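Local coordinates for beta subunit of photoactivated adenylyl cyclase (PDB 5M2A), which makes cyclic AMP from ATP under the control of blue light, sensed by a flavin-binding BLUF domain joined to a class III adenylyl cyclase catalytic domain, at the interface of chains A and B. Sequence-based numbering; all coordinates share one arbitrary frame. Chains: chain A/B, Beta subunit of photoactivated adenylyl cyclase.

Contact 1: the interface of chains A and B. Residues chain A 260-262; chain B 181, 184, 201.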
# COMPACT_ATOMS: atom_id res chain seq x y z
N ASN A 260 -11.50 4.75 -1.71
CA ASN A 260 -10.48 5.04 -2.71
C ASN A 260 -10.32 6.54 -2.87
O ASN A 260 -11.31 7.26 -3.01
CB ASN A 260 -10.88 4.42 -4.04
CG ASN A 260 -11.08 2.93 -3.94
OD1 ASN A 260 -10.30 2.24 -3.30
ND2 ASN A 260 -12.14 2.42 -4.58
N MET A 261 -9.08 7.01 -2.86
CA MET A 261 -8.82 8.43 -3.07
C MET A 261 -7.56 8.60 -3.90
O MET A 261 -6.62 7.79 -3.83
CB MET A 261 -8.70 9.17 -1.74
CG MET A 261 -10.05 9.55 -1.16
SD MET A 261 -10.02 9.77 0.62
CE MET A 261 -10.61 8.18 1.20
N GLY A 262 -7.57 9.65 -4.72
CA GLY A 262 -6.45 9.97 -5.58
C GLY A 262 -6.84 10.29 -7.00
O GLY A 262 -7.83 10.99 -7.25
N ASN B 181 -9.84 14.32 -3.76
CA ASN B 181 -9.35 13.76 -5.03
C ASN B 181 -8.78 14.86 -5.92
O ASN B 181 -7.75 14.66 -6.58
CB ASN B 181 -10.46 13.01 -5.76
CG ASN B 181 -10.69 11.61 -5.21
OD1 ASN B 181 -9.82 11.04 -4.57
ND2 ASN B 181 -11.88 11.05 -5.47
N PHE B 184 -5.43 15.87 -4.37
CA PHE B 184 -4.42 14.84 -4.62
C PHE B 184 -4.03 14.79 -6.09
O PHE B 184 -2.86 14.59 -6.43
CB PHE B 184 -4.94 13.47 -4.19
CG PHE B 184 -4.97 13.26 -2.70
CD1 PHE B 184 -4.27 14.09 -1.84
CD2 PHE B 184 -5.66 12.17 -2.17
CE1 PHE B 184 -4.30 13.86 -0.46
CE2 PHE B 184 -5.68 11.94 -0.82
CZ PHE B 184 -5.00 12.79 0.05
N PHE B 201 -0.41 8.95 0.68
CA PHE B 201 -1.42 9.84 1.22
C PHE B 201 -1.67 9.43 2.67
O PHE B 201 -1.88 8.25 2.95
CB PHE B 201 -2.72 9.75 0.43
CG PHE B 201 -2.57 10.06 -1.03
CD1 PHE B 201 -1.79 11.11 -1.47
CD2 PHE B 201 -3.25 9.30 -1.98
CE1 PHE B 201 -1.67 11.40 -2.82
CE2 PHE B 201 -3.15 9.59 -3.33
CZ PHE B 201 -2.35 10.63 -3.75
O HOH W 1 -12.56 8.31 -5.19
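The backbone N-H of A:Gly262, a glycine with positive phi, points at the side-chain carbonyl OD1 of B:Asn181, 2.7 Å from N to OD1 and nearly straight (170° at the hydrogen). The glycine follows strand 260-261 of one class III cyclase catalytic domain, and the asparagine lies in helix 173-193 of the other, so the bond joins the two halves of a catalytic-domain dimer. The donor is tilted 34° from the plane of the B:Asn181 amide, with a C=O...N angle of 145°. The amide's other arm is used as well: ND2 lies 2.8 Å from the oxygen of water 1, and that water is 2.7 Å from the backbone O of A:Asn260. One amide thus reads two backbone groups of the strand end, its N-H side through water, which would resist a flip of the group. CG stands beside the backbone N, which carries the amide toward A:Gly262. With an alanine in place of B:Asn181, the A:Gly262 N-H would probably lose this acceptor and water 1 its amide partner. Apolar contact is looser. B:Phe201 CD1 sits over the ring centre of B:Phe184, and the paired rings meet the glycine through B:Phe201 CE2, 4.0 Å from A:Gly262 CA, and through B:Phe184 CB. The A:Met261 side chain crosses B:Asn181 at about a right angle, its CB and CG passing OD1.

Contact 2: the interface of chains A and B. Residues chain A 44, 101, 112, 116; chain B 44, 101, 112, 116.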
# COMPACT_ATOMS: atom_id res chain seq x y z
N LEU A 44 -7.11 -27.24 -9.36
CA LEU A 44 -5.80 -27.26 -10.00
C LEU A 44 -4.72 -27.00 -8.96
O LEU A 44 -4.91 -26.21 -8.03
CB LEU A 44 -5.70 -26.20 -11.10
CG LEU A 44 -6.14 -26.54 -12.53
CD1 LEU A 44 -7.63 -26.64 -12.60
CD2 LEU A 44 -5.63 -25.49 -13.50
N LEU A 101 -1.31 -29.63 -12.65
CA LEU A 101 -0.65 -28.89 -13.72
C LEU A 101 0.86 -29.11 -13.73
O LEU A 101 1.49 -28.88 -14.77
CB LEU A 101 -0.98 -27.40 -13.61
CG LEU A 101 -1.23 -26.71 -14.95
CD1 LEU A 101 -2.34 -27.41 -15.71
CD2 LEU A 101 -1.57 -25.23 -14.77
N ILE A 112 0.70 -21.12 -21.28
CA ILE A 112 -0.37 -20.76 -20.34
C ILE A 112 -0.00 -21.19 -18.92
O ILE A 112 -0.26 -20.47 -17.95
CB ILE A 112 -1.71 -21.36 -20.79
CG1 ILE A 112 -2.02 -21.00 -22.25
CG2 ILE A 112 -2.83 -20.87 -19.90
CD1 ILE A 112 -1.61 -22.06 -23.26
N LEU A 116 0.41 -18.58 -15.81
CA LEU A 116 -0.39 -18.75 -14.59
C LEU A 116 0.49 -18.80 -13.35
O LEU A 116 0.16 -18.20 -12.32
CB LEU A 116 -1.24 -20.02 -14.70
CG LEU A 116 -2.15 -20.37 -13.52
CD1 LEU A 116 -3.26 -19.34 -13.36
CD2 LEU A 116 -2.73 -21.78 -13.67
N LEU B 44 0.53 -13.90 -26.07
CA LEU B 44 -0.81 -14.39 -25.82
C LEU B 44 -1.72 -13.20 -25.56
O LEU B 44 -1.28 -12.16 -25.06
CB LEU B 44 -0.82 -15.36 -24.63
CG LEU B 44 -2.07 -16.17 -24.33
CD1 LEU B 44 -1.68 -17.55 -23.84
CD2 LEU B 44 -2.91 -15.44 -23.29
N LEU B 101 -6.03 -16.72 -26.98
CA LEU B 101 -6.72 -17.55 -26.00
C LEU B 101 -8.23 -17.36 -26.03
O LEU B 101 -8.96 -18.25 -25.58
CB LEU B 101 -6.19 -17.26 -24.59
CG LEU B 101 -5.24 -18.32 -24.01
CD1 LEU B 101 -5.05 -18.12 -22.50
CD2 LEU B 101 -5.73 -19.73 -24.31
N ILE B 112 -7.86 -23.74 -17.03
CA ILE B 112 -6.63 -22.97 -16.93
C ILE B 112 -6.82 -21.58 -17.53
O ILE B 112 -6.35 -20.57 -16.98
CB ILE B 112 -5.47 -23.73 -17.60
CG1 ILE B 112 -5.43 -25.19 -17.12
CG2 ILE B 112 -4.14 -23.07 -17.30
CD1 ILE B 112 -6.18 -26.18 -18.01
N LEU B 116 -6.48 -18.11 -15.43
CA LEU B 116 -5.53 -17.10 -15.89
C LEU B 116 -6.20 -15.74 -16.01
O LEU B 116 -5.64 -14.72 -15.60
CB LEU B 116 -4.92 -17.52 -17.23
CG LEU B 116 -3.88 -16.54 -17.78
CD1 LEU B 116 -2.63 -16.53 -16.90
CD2 LEU B 116 -3.54 -16.85 -19.23
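A:Ile112 and B:Ile112 meet through their CG2 methyls, 3.6 Å apart, with the two side chains crossing at about a right angle about the approximate two-fold. In both chains CG2 is anti to the backbone N while CG1 lies beside it (chi1 -52° in A:Ile112), so one branch faces its twin and the other turns to the partner's BLUF domain. Next along the paired helices, B:Leu116 CD1 lies against the backbone of A:Leu116, 3.9 Å from its CA, and A:Leu116 CD2 is 4.1 Å from B:Ile112 CG2, as in the twin pair. Each Ile112 hides 58 Å² in this tight centre. The flanks touch at few points, each Leu44 hiding 7 to 8 Å² and each Leu101 15 to 18 Å². A:Leu44 CD2, from strand 40-46, still reaches B:Ile112 CG1 at 3.6 Å, whereas B:Leu44 uses CD1, 3.8 Å from A:Ile112 CG1. The switch goes with different chi1 and chi2 in the two copies. Each Leu101 adds a more distant touch, A:Leu101 CD1 being 4.1 Å from B:Ile112 CG1. Each isoleucine is thereby held between the partner helix and the partner's strand and 3-10 helix, a packing that probably couples each light-sensing domain to the other chain's helix.

Contact 3: the interface of chains A and B. Residues chain A 119, 122-123, 126; chain B 11, 80, 120, 123.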
# COMPACT_ATOMS: atom_id res chain seq x y z
N ILE A 119 2.05 -15.12 -12.83
CA ILE A 119 1.10 -14.09 -12.41
C ILE A 119 0.57 -14.38 -11.02
O ILE A 119 0.36 -13.47 -10.21
CB ILE A 119 -0.04 -13.95 -13.44
CG1 ILE A 119 -0.90 -12.72 -13.13
CG2 ILE A 119 -0.91 -15.19 -13.48
CD1 ILE A 119 -0.23 -11.42 -13.44
N SER A 122 3.28 -13.54 -8.47
CA SER A 122 3.31 -12.09 -8.36
C SER A 122 2.10 -11.57 -7.58
O SER A 122 2.24 -10.68 -6.74
CB SER A 122 3.36 -11.46 -9.75
OG SER A 122 3.46 -10.05 -9.69
N HIS A 123 0.92 -12.13 -7.85
CA HIS A 123 -0.29 -11.74 -7.12
C HIS A 123 -0.10 -11.90 -5.62
O HIS A 123 -0.47 -11.01 -4.84
CB HIS A 123 -1.46 -12.60 -7.63
CG HIS A 123 -2.81 -12.16 -7.15
ND1 HIS A 123 -3.29 -12.41 -5.88
CD2 HIS A 123 -3.81 -11.51 -7.80
CE1 HIS A 123 -4.51 -11.93 -5.77
NE2 HIS A 123 -4.85 -11.37 -6.92
N LEU A 126 1.96 -9.00 -4.23
CA LEU A 126 1.16 -7.79 -4.16
C LEU A 126 0.16 -7.81 -3.01
O LEU A 126 -0.08 -6.77 -2.40
CB LEU A 126 0.41 -7.57 -5.47
CG LEU A 126 1.17 -7.40 -6.79
CD1 LEU A 126 0.30 -6.64 -7.77
CD2 LEU A 126 2.50 -6.71 -6.62
N ILE B 11 2.83 -8.09 -18.80
CA ILE B 11 1.42 -8.01 -19.16
C ILE B 11 1.11 -6.57 -19.52
O ILE B 11 1.75 -5.63 -19.04
CB ILE B 11 0.49 -8.51 -18.04
CG1 ILE B 11 0.77 -7.74 -16.74
CG2 ILE B 11 0.65 -10.02 -17.86
CD1 ILE B 11 -0.19 -8.08 -15.62
N LEU B 80 6.58 -8.40 -15.15
CA LEU B 80 6.33 -9.14 -13.92
C LEU B 80 7.57 -9.84 -13.39
O LEU B 80 7.74 -9.96 -12.17
CB LEU B 80 5.24 -10.20 -14.16
CG LEU B 80 3.85 -9.68 -14.53
CD1 LEU B 80 2.96 -10.81 -15.02
CD2 LEU B 80 3.24 -8.98 -13.33
N THR B 120 -5.24 -12.70 -13.39
CA THR B 120 -4.62 -11.52 -13.99
C THR B 120 -5.47 -10.28 -13.78
O THR B 120 -4.95 -9.21 -13.49
CB THR B 120 -4.37 -11.77 -15.47
OG1 THR B 120 -3.61 -12.97 -15.61
CG2 THR B 120 -3.56 -10.63 -16.08
N HIS B 123 -4.91 -9.35 -10.31
CA HIS B 123 -3.58 -8.75 -10.23
C HIS B 123 -3.61 -7.29 -10.65
O HIS B 123 -2.99 -6.43 -10.01
CB HIS B 123 -2.63 -9.55 -11.12
CG HIS B 123 -1.19 -9.20 -10.91
ND1 HIS B 123 -0.65 -8.01 -11.32
CD2 HIS B 123 -0.17 -9.91 -10.36
CE1 HIS B 123 0.64 -7.99 -11.03
NE2 HIS B 123 0.96 -9.13 -10.45
O HOH W 2 6.05 -9.76 -9.74
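A hydrogen bond across the chains joins the hydroxyl OG of A:Ser122 to the imidazole NE2 of B:His123, 2.8 Å apart, with OG at the edge of the ring and in its plane; which atom donates is not decided. With chi1 at -177° the hydroxyl swings away from the A:Ser122 backbone N and reaches both the ring and water 2. That water, 2.6 Å from OG, continues to the backbone O of B:Leu80 at 3.0 Å, so the serine links helix and sheet of the partner chain. Two CH-pi contacts clamp the same ring from opposite faces. A:Ile119 CD1 lies 3.7 Å from the centroid of the B:His123 ring and A:Leu126 CD1 3.8 Å from it on the other side, both offset toward the rim. Sandwiched by methyls and held at its edge, the imidazole probably has little freedom to turn about chi2 (-71°). Apolar packing surrounds this clamp. The same A:Ile119 CD1 touches B:Leu80 CD1 at 3.6 Å and B:Ile11 CD1 at 4.0 Å, while A:Ile119 CG1 passes B:Thr120 OG1 at 3.7 Å. A:His123 brings the edge carbon CD2 of its ring against the backbone N and CA of B:His123. The patch lies where helix 110-129 of chain A runs alongside helix 110-128 of chain B and meets B:Ile11 of strand 5-14 and B:Leu80 of strand 77-84, both in the partner's flavin-binding BLUF domain.

Contact 2 and contact 3 are about 13 Å apart between the centres of their C-alpha atoms and share the long helix that starts at residue 110 in each chain; at both levels the helix packs on its twin and on the partner's BLUF sheet, on strand 40-46 in contact 2 and strands 5-14 and 77-84 in contact 3. Contact 1 lies about 23 Å from contact 3 and 35 Å from contact 2, between the catalytic domains, and shares no element with them. The dimer is therefore joined at both its sensor and its enzyme end, and the paired helices offer a plausible path by which a light-induced change reaches the cyclase.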